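Local coordinates for protein bacteriorhodopsin (Nanosalina sp., PDB 6EYU) that probably uses light absorbed by its bound retinal to pump protons into the cell, as a xenorhodopsin, at residues Gln14-Met25 / Val52-Leu63. Numbering follows the deposited sequence.
Sequences QPFILAYIITAM and VVWSGLMYTNFL. With LFA (eicosane), chain F; LFA (eicosane), chain E; MUN ([(2~{S})-2,3-bis(oxidanyl)propyl] (~{E})-undec-2-enoate), chain U.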
loop_
_atom_site.group_PDB
_atom_site.type_symbol
_atom_site.label_atom_id
_atom_site.label_comp_id
_atom_site.label_asym_id
_atom_site.label_seq_id
_atom_site.Cartn_x
_atom_site.Cartn_y
_atom_site.Cartn_z
ATOM N N GLN A 14 -8.544 -27.675 9.475
ATOM C CA GLN A 14 -9.040 -27.376 8.137
ATOM C C GLN A 14 -10.524 -27.022 8.170
ATOM O O GLN A 14 -10.975 -26.153 7.423
ATOM C CB GLN A 14 -8.810 -28.565 7.201
ATOM C CG GLN A 14 -9.622 -28.506 5.918
ATOM C CD GLN A 14 -9.149 -29.503 4.878
ATOM O OE1 GLN A 14 -8.375 -29.163 3.984
ATOM N NE2 GLN A 14 -9.688 -30.716 4.935
ATOM N N PRO A 15 -11.293 -27.713 9.025
ATOM C CA PRO A 15 -12.709 -27.385 9.157
ATOM C C PRO A 15 -12.931 -25.964 9.664
ATOM O O PRO A 15 -13.777 -25.243 9.137
ATOM C CB PRO A 15 -13.225 -28.406 10.185
ATOM C CG PRO A 15 -12.079 -29.316 10.509
ATOM C CD PRO A 15 -11.000 -29.072 9.501
ATOM N N PHE A 16 -12.174 -25.572 10.684
ATOM C CA PHE A 16 -12.257 -24.221 11.224
ATOM C C PHE A 16 -11.883 -23.197 10.160
ATOM O O PHE A 16 -12.584 -22.204 9.966
ATOM C CB PHE A 16 -11.331 -24.076 12.433
ATOM C CG PHE A 16 -11.745 -24.905 13.615
ATOM C CD1 PHE A 16 -11.313 -26.214 13.743
ATOM C CD2 PHE A 16 -12.622 -24.399 14.559
ATOM C CE1 PHE A 16 -11.693 -26.981 14.829
ATOM C CE2 PHE A 16 -13.010 -25.161 15.645
ATOM C CZ PHE A 16 -12.543 -26.453 15.781
ATOM N N ILE A 17 -10.801 -23.471 9.440
ATOM C CA ILE A 17 -10.360 -22.598 8.360
ATOM C C ILE A 17 -11.428 -22.494 7.275
ATOM O O ILE A 17 -11.715 -21.405 6.779
ATOM C CB ILE A 17 -9.050 -23.104 7.731
ATOM C CG1 ILE A 17 -7.871 -22.808 8.662
ATOM C CG2 ILE A 17 -8.826 -22.454 6.373
ATOM C CD1 ILE A 17 -6.680 -23.716 8.450
ATOM N N LEU A 18 -12.105 -23.608 7.007
ATOM C CA LEU A 18 -13.235 -23.605 6.085
ATOM C C LEU A 18 -14.397 -22.800 6.656
ATOM O O LEU A 18 -14.927 -21.908 5.994
ATOM C CB LEU A 18 -13.691 -25.036 5.790
ATOM C CG LEU A 18 -14.058 -25.297 4.328
ATOM C CD1 LEU A 18 -12.804 -25.527 3.498
ATOM C CD2 LEU A 18 -15.008 -26.479 4.208
ATOM N N ALA A 19 -14.836 -23.172 7.853
ATOM C CA ALA A 19 -15.963 -22.505 8.493
ATOM C C ALA A 19 -15.707 -21.006 8.596
ATOM O O ALA A 19 -16.636 -20.202 8.526
ATOM C CB ALA A 19 -16.209 -23.095 9.874
ATOM N N TYR A 20 -14.439 -20.634 8.753
ATOM C CA TYR A 20 -14.064 -19.230 8.864
ATOM C C TYR A 20 -14.248 -18.516 7.528
ATOM O O TYR A 20 -14.814 -17.425 7.473
ATOM C CB TYR A 20 -12.612 -19.098 9.329
ATOM C CG TYR A 20 -12.146 -17.666 9.474
ATOM C CD1 TYR A 20 -12.450 -16.928 10.610
ATOM C CD2 TYR A 20 -11.359 -17.070 8.497
ATOM C CE1 TYR A 20 -11.998 -15.630 10.761
ATOM C CE2 TYR A 20 -10.886 -15.781 8.648
ATOM C CZ TYR A 20 -11.213 -15.064 9.780
ATOM O OH TYR A 20 -10.757 -13.773 9.927
ATOM N N ILE A 21 -13.763 -19.132 6.455
ATOM C CA ILE A 21 -13.810 -18.509 5.137
ATOM C C ILE A 21 -15.253 -18.349 4.667
ATOM O O ILE A 21 -15.617 -17.318 4.099
ATOM C CB ILE A 21 -13.034 -19.331 4.090
ATOM C CG1 ILE A 21 -11.535 -19.294 4.390
ATOM C CG2 ILE A 21 -13.301 -18.788 2.694
ATOM C CD1 ILE A 21 -10.714 -20.210 3.508
ATOM N N ILE A 22 -16.077 -19.356 4.932
ATOM C CA ILE A 22 -17.461 -19.350 4.472
ATOM C C ILE A 22 -18.269 -18.281 5.202
ATOM O O ILE A 22 -19.043 -17.549 4.586
ATOM C CB ILE A 22 -18.134 -20.718 4.693
ATOM C CG1 ILE A 22 -17.437 -21.793 3.856
ATOM C CG2 ILE A 22 -19.610 -20.646 4.329
ATOM C CD1 ILE A 22 -17.727 -23.205 4.316
ATOM N N THR A 23 -18.046 -18.161 6.507
ATOM C CA THR A 23 -18.745 -17.168 7.315
ATOM C C THR A 23 -18.254 -15.762 6.986
ATOM O O THR A 23 -18.997 -14.790 7.112
ATOM C CB THR A 23 -18.542 -17.424 8.820
ATOM O OG1 THR A 23 -17.152 -17.645 9.089
ATOM C CG2 THR A 23 -19.344 -18.634 9.271
ATOM N N ALA A 24 -16.993 -15.659 6.579
ATOM C CA ALA A 24 -16.408 -14.374 6.216
ATOM C C ALA A 24 -17.064 -13.827 4.952
ATOM O O ALA A 24 -17.516 -12.682 4.922
ATOM C CB ALA A 24 -14.908 -14.515 6.013
ATOM N N MET A 25 -17.139 -14.661 3.920
ATOM C CA MET A 25 -17.790 -14.278 2.674
ATOM C C MET A 25 -19.239 -13.878 2.933
ATOM O O MET A 25 -19.712 -12.862 2.426
ATOM C CB MET A 25 -17.744 -15.434 1.673
ATOM C CG MET A 25 -16.343 -15.792 1.202
ATOM S SD MET A 25 -15.244 -14.363 1.125
ATOM C CE MET A 25 -13.653 -15.168 0.961
ATOM N N VAL A 52 -13.355 -8.880 6.253
ATOM C CA VAL A 52 -13.639 -10.310 6.297
ATOM C C VAL A 52 -13.297 -10.979 4.970
ATOM O O VAL A 52 -12.834 -12.119 4.941
ATOM C CB VAL A 52 -15.118 -10.587 6.626
ATOM C CG1 VAL A 52 -15.409 -10.258 8.082
ATOM C CG2 VAL A 52 -16.031 -9.800 5.697
ATOM N N VAL A 53 -13.555 -10.277 3.871
ATOM C CA VAL A 53 -13.312 -10.826 2.543
ATOM C C VAL A 53 -11.816 -10.987 2.294
ATOM O O VAL A 53 -11.361 -12.045 1.857
ATOM C CB VAL A 53 -13.902 -9.926 1.444
ATOM C CG1 VAL A 53 -13.272 -10.250 0.098
ATOM C CG2 VAL A 53 -15.414 -10.084 1.385
ATOM N N TRP A 54 -11.052 -9.945 2.603
ATOM C CA TRP A 54 -9.601 -10.004 2.490
ATOM C C TRP A 54 -9.036 -11.093 3.395
ATOM O O TRP A 54 -8.202 -11.893 2.971
ATOM C CB TRP A 54 -8.979 -8.655 2.851
ATOM C CG TRP A 54 -7.482 -8.660 2.799
ATOM C CD1 TRP A 54 -6.633 -8.999 3.812
ATOM C CD2 TRP A 54 -6.668 -8.512 1.629
ATOM N NE1 TRP A 54 -5.337 -9.022 3.357
ATOM C CE2 TRP A 54 -5.330 -8.704 2.025
ATOM C CE3 TRP A 54 -6.934 -8.167 0.299
ATOM C CZ2 TRP A 54 -4.262 -8.570 1.139
ATOM C CZ3 TRP A 54 -5.874 -8.056 -0.583
ATOM C CH2 TRP A 54 -4.554 -8.243 -0.156
ATOM N N SER A 55 -9.499 -11.122 4.639
ATOM C CA SER A 55 -9.075 -12.144 5.590
ATOM C C SER A 55 -9.415 -13.535 5.067
ATOM O O SER A 55 -8.556 -14.415 5.014
ATOM C CB SER A 55 -9.745 -11.919 6.947
ATOM O OG SER A 55 -9.414 -12.956 7.855
ATOM N N GLY A 56 -10.660 -13.710 4.634
ATOM C CA GLY A 56 -11.089 -14.960 4.019
ATOM C C GLY A 56 -10.161 -15.394 2.902
ATOM O O GLY A 56 -9.701 -16.535 2.874
ATOM N N LEU A 57 -9.901 -14.486 1.967
ATOM C CA LEU A 57 -9.052 -14.791 0.823
ATOM C C LEU A 57 -7.695 -15.312 1.281
ATOM O O LEU A 57 -7.260 -16.386 0.865
ATOM C CB LEU A 57 -8.869 -13.550 -0.050
ATOM C CG LEU A 57 -10.006 -13.305 -1.044
ATOM C CD1 LEU A 57 -9.764 -12.036 -1.847
ATOM C CD2 LEU A 57 -10.170 -14.505 -1.964
ATOM N N MET A 58 -7.056 -14.578 2.186
ATOM C CA MET A 58 -5.691 -14.888 2.590
ATOM C C MET A 58 -5.622 -16.276 3.220
ATOM O O MET A 58 -4.604 -16.962 3.115
ATOM C CB MET A 58 -5.173 -13.840 3.577
ATOM C CG MET A 58 -4.878 -12.487 2.947
ATOM S SD MET A 58 -4.261 -12.620 1.258
ATOM C CE MET A 58 -2.728 -13.506 1.524
ATOM N N TYR A 59 -6.741 -16.728 3.778
ATOM C CA TYR A 59 -6.766 -17.984 4.521
ATOM C C TYR A 59 -6.920 -19.183 3.588
ATOM O O TYR A 59 -6.696 -20.323 3.993
ATOM C CB TYR A 59 -7.900 -17.978 5.548
ATOM C CG TYR A 59 -7.465 -17.565 6.938
ATOM C CD1 TYR A 59 -6.930 -16.305 7.171
ATOM C CD2 TYR A 59 -7.620 -18.421 8.020
ATOM C CE1 TYR A 59 -6.587 -15.900 8.447
ATOM C CE2 TYR A 59 -7.285 -18.023 9.300
ATOM C CZ TYR A 59 -6.773 -16.760 9.509
ATOM O OH TYR A 59 -6.406 -16.371 10.776
ATOM N N THR A 60 -7.275 -18.919 2.335
ATOM C CA THR A 60 -7.315 -19.969 1.322
ATOM C C THR A 60 -5.917 -20.519 1.063
ATOM O O THR A 60 -5.756 -21.541 0.396
ATOM C CB THR A 60 -7.899 -19.453 -0.007
ATOM O OG1 THR A 60 -7.133 -18.335 -0.471
ATOM C CG2 THR A 60 -9.351 -19.036 0.170
ATOM N N ASN A 61 -4.910 -19.856 1.623
ATOM C CA ASN A 61 -3.526 -20.276 1.438
ATOM C C ASN A 61 -3.137 -21.354 2.445
ATOM O O ASN A 61 -2.065 -21.951 2.341
ATOM C CB ASN A 61 -2.582 -19.079 1.570
ATOM C CG ASN A 61 -2.607 -18.181 0.349
ATOM O OD1 ASN A 61 -2.196 -18.582 -0.739
ATOM N ND2 ASN A 61 -3.047 -16.941 0.536
ATOM N N PHE A 62 -4.045 -21.659 3.368
ATOM C CA PHE A 62 -3.891 -22.830 4.224
ATOM C C PHE A 62 -4.586 -24.048 3.621
ATOM O O PHE A 62 -4.214 -25.186 3.905
ATOM C CB PHE A 62 -4.449 -22.550 5.622
ATOM C CG PHE A 62 -3.765 -21.416 6.331
ATOM C CD1 PHE A 62 -2.400 -21.448 6.562
ATOM C CD2 PHE A 62 -4.495 -20.338 6.802
ATOM C CE1 PHE A 62 -1.768 -20.401 7.210
ATOM C CE2 PHE A 62 -3.869 -19.288 7.450
ATOM C CZ PHE A 62 -2.504 -19.320 7.653
ATOM N N LEU A 63 -5.554 -23.803 2.743
ATOM C CA LEU A 63 -6.266 -24.884 2.070
ATOM C C LEU A 63 -5.505 -25.349 0.833
ATOM O O LEU A 63 -5.801 -26.405 0.272
ATOM C CB LEU A 63 -7.672 -24.431 1.669
ATOM C CG LEU A 63 -8.572 -23.960 2.812
ATOM C CD1 LEU A 63 -10.004 -23.801 2.328
ATOM C CD2 LEU A 63 -8.503 -24.928 3.984
HETATM C C7 LFA F . -22.720 -19.878 9.206
HETATM C C8 LFA F . -22.829 -21.202 8.453
HETATM C C9 LFA F . -21.453 -21.608 7.931
HETATM C C10 LFA F . -21.076 -22.981 8.485
HETATM C C11 LFA F . -20.021 -23.621 7.585
HETATM C C12 LFA F . -19.506 -24.910 8.223
HETATM C C13 LFA F . -18.412 -25.507 7.339
HETATM C C14 LFA F . -17.881 -26.801 7.954
HETATM C C15 LFA F . -16.841 -27.408 7.015
HETATM C C16 LFA F . -16.626 -28.883 7.346
HETATM C C17 LFA F . -15.180 -29.263 7.028
HETATM C C18 LFA F . -15.151 -30.408 6.018
HETATM C C19 LFA F . -13.732 -30.969 5.935
HETATM C C20 LFA F . -12.760 -29.841 5.598
HETATM C C5 LFA E . -20.600 -19.006 13.690
HETATM C C6 LFA E . -20.550 -20.446 13.185
HETATM C C7 LFA E . -19.182 -21.052 13.495
HETATM C C8 LFA E . -19.172 -22.516 13.058
HETATM C C9 LFA E . -17.803 -23.142 13.322
HETATM C C10 LFA E . -17.911 -24.657 13.146
HETATM C C11 LFA E . -16.525 -25.281 12.975
HETATM C C12 LFA E . -16.425 -26.529 13.854
HETATM C C13 LFA E . -15.562 -27.595 13.179
HETATM C C14 LFA E . -14.813 -28.389 14.250
HETATM C C15 LFA E . -14.372 -29.746 13.702
HETATM C C16 LFA E . -13.046 -30.147 14.350
HETATM C C17 LFA E . -12.731 -31.613 14.051
HETATM C C18 LFA E . -11.220 -31.830 14.116
HETATM C C19 LFA E . -10.912 -33.280 14.489
HETATM C C20 LFA E . -11.461 -34.218 13.417
HETATM C CAN MUN U . -18.031 -19.080 -0.147
HETATM C CAM MUN U . -16.558 -19.221 -0.534
HETATM C CAK MUN U . -16.216 -20.702 -0.705
HETATM C CAH MUN U . -15.769 -21.281 0.640
HETATM C CAF MUN U . -14.300 -21.703 0.559
HETATM C CAC MUN U . -13.999 -22.862 -0.416
HETATM C CAA MUN U . -12.533 -23.351 -0.448
HETATM O OAD MUN U . -11.620 -22.573 -0.179
HETATM O OAB MUN U . -12.342 -24.514 -1.127
HETATM C CAE MUN U . -11.170 -24.386 -1.939
HETATM C CAG MUN U . -10.203 -25.533 -1.638
HETATM O OAJ MUN U . -10.803 -26.428 -0.698
HETATM C CAI MUN U . -9.888 -26.285 -2.932
HETATM O OAL MUN U . -9.259 -27.530 -2.619
#
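Tyr-20 and Ser-55 make the one hydrogen bond between segments 14-25 and 52-63, which run roughly antiparallel. The phenol is the donor, with Tyr-20 OH 2.6 Å from Ser-55 OG, which lies at the ring edge, in the ring plane. Tyr-20 CG lies anti to the backbone N (chi1 -180°), which carries the hydroxyl across to helix 42-63. Ser-55 OG also bonds to Asp-76.

The aromatic contact is oblique. The rings of Tyr-20 and Tyr-59 have centroids 4.8 Å apart and planes at 35°. Tyr-20 CE2 sits over one face of Tyr-59, and Phe-62 CE2 over the opposite face. The Tyr-59 hydroxyl is bonded to Leu-205 O.

The rest is mostly apolar packing. Two side chains sit as knobs in holes. Ile-21 enters among Gly-56, Tyr-59, Thr-60 and Leu-63, and Ile-21 CD1 meets Leu-63 CD1 tip to tip at 3.8 Å. Leu-63 in turn sits among Gln-14, Ile-17, Leu-18 and Ile-21. Leu-63 CD2 slides past Ile-17 CG2 at 3.5 Å. Near Gly-56 the backbones come close, with Gly-56 CA 4.6 Å from Ile-21 CA. Met-25 CE lies 4.0 Å from Gly-56 CA, and a CB on Gly-56 would come too close to this methyl.

A phenylalanine in place of Tyr-20 would keep the ring but would probably leave Ser-55 OG without its donor from helix 14-38.

The chemistry is divided: apolar packing joins the helices, bordered by the bound lipid MUN along Ile-21, Met-25 and Leu-63, while Tyr-20, Ser-55 and Asp-76 form a polar link inside the seven-helix bundle, with the side chain of Tyr-20 about 5 Å from the bound retinal.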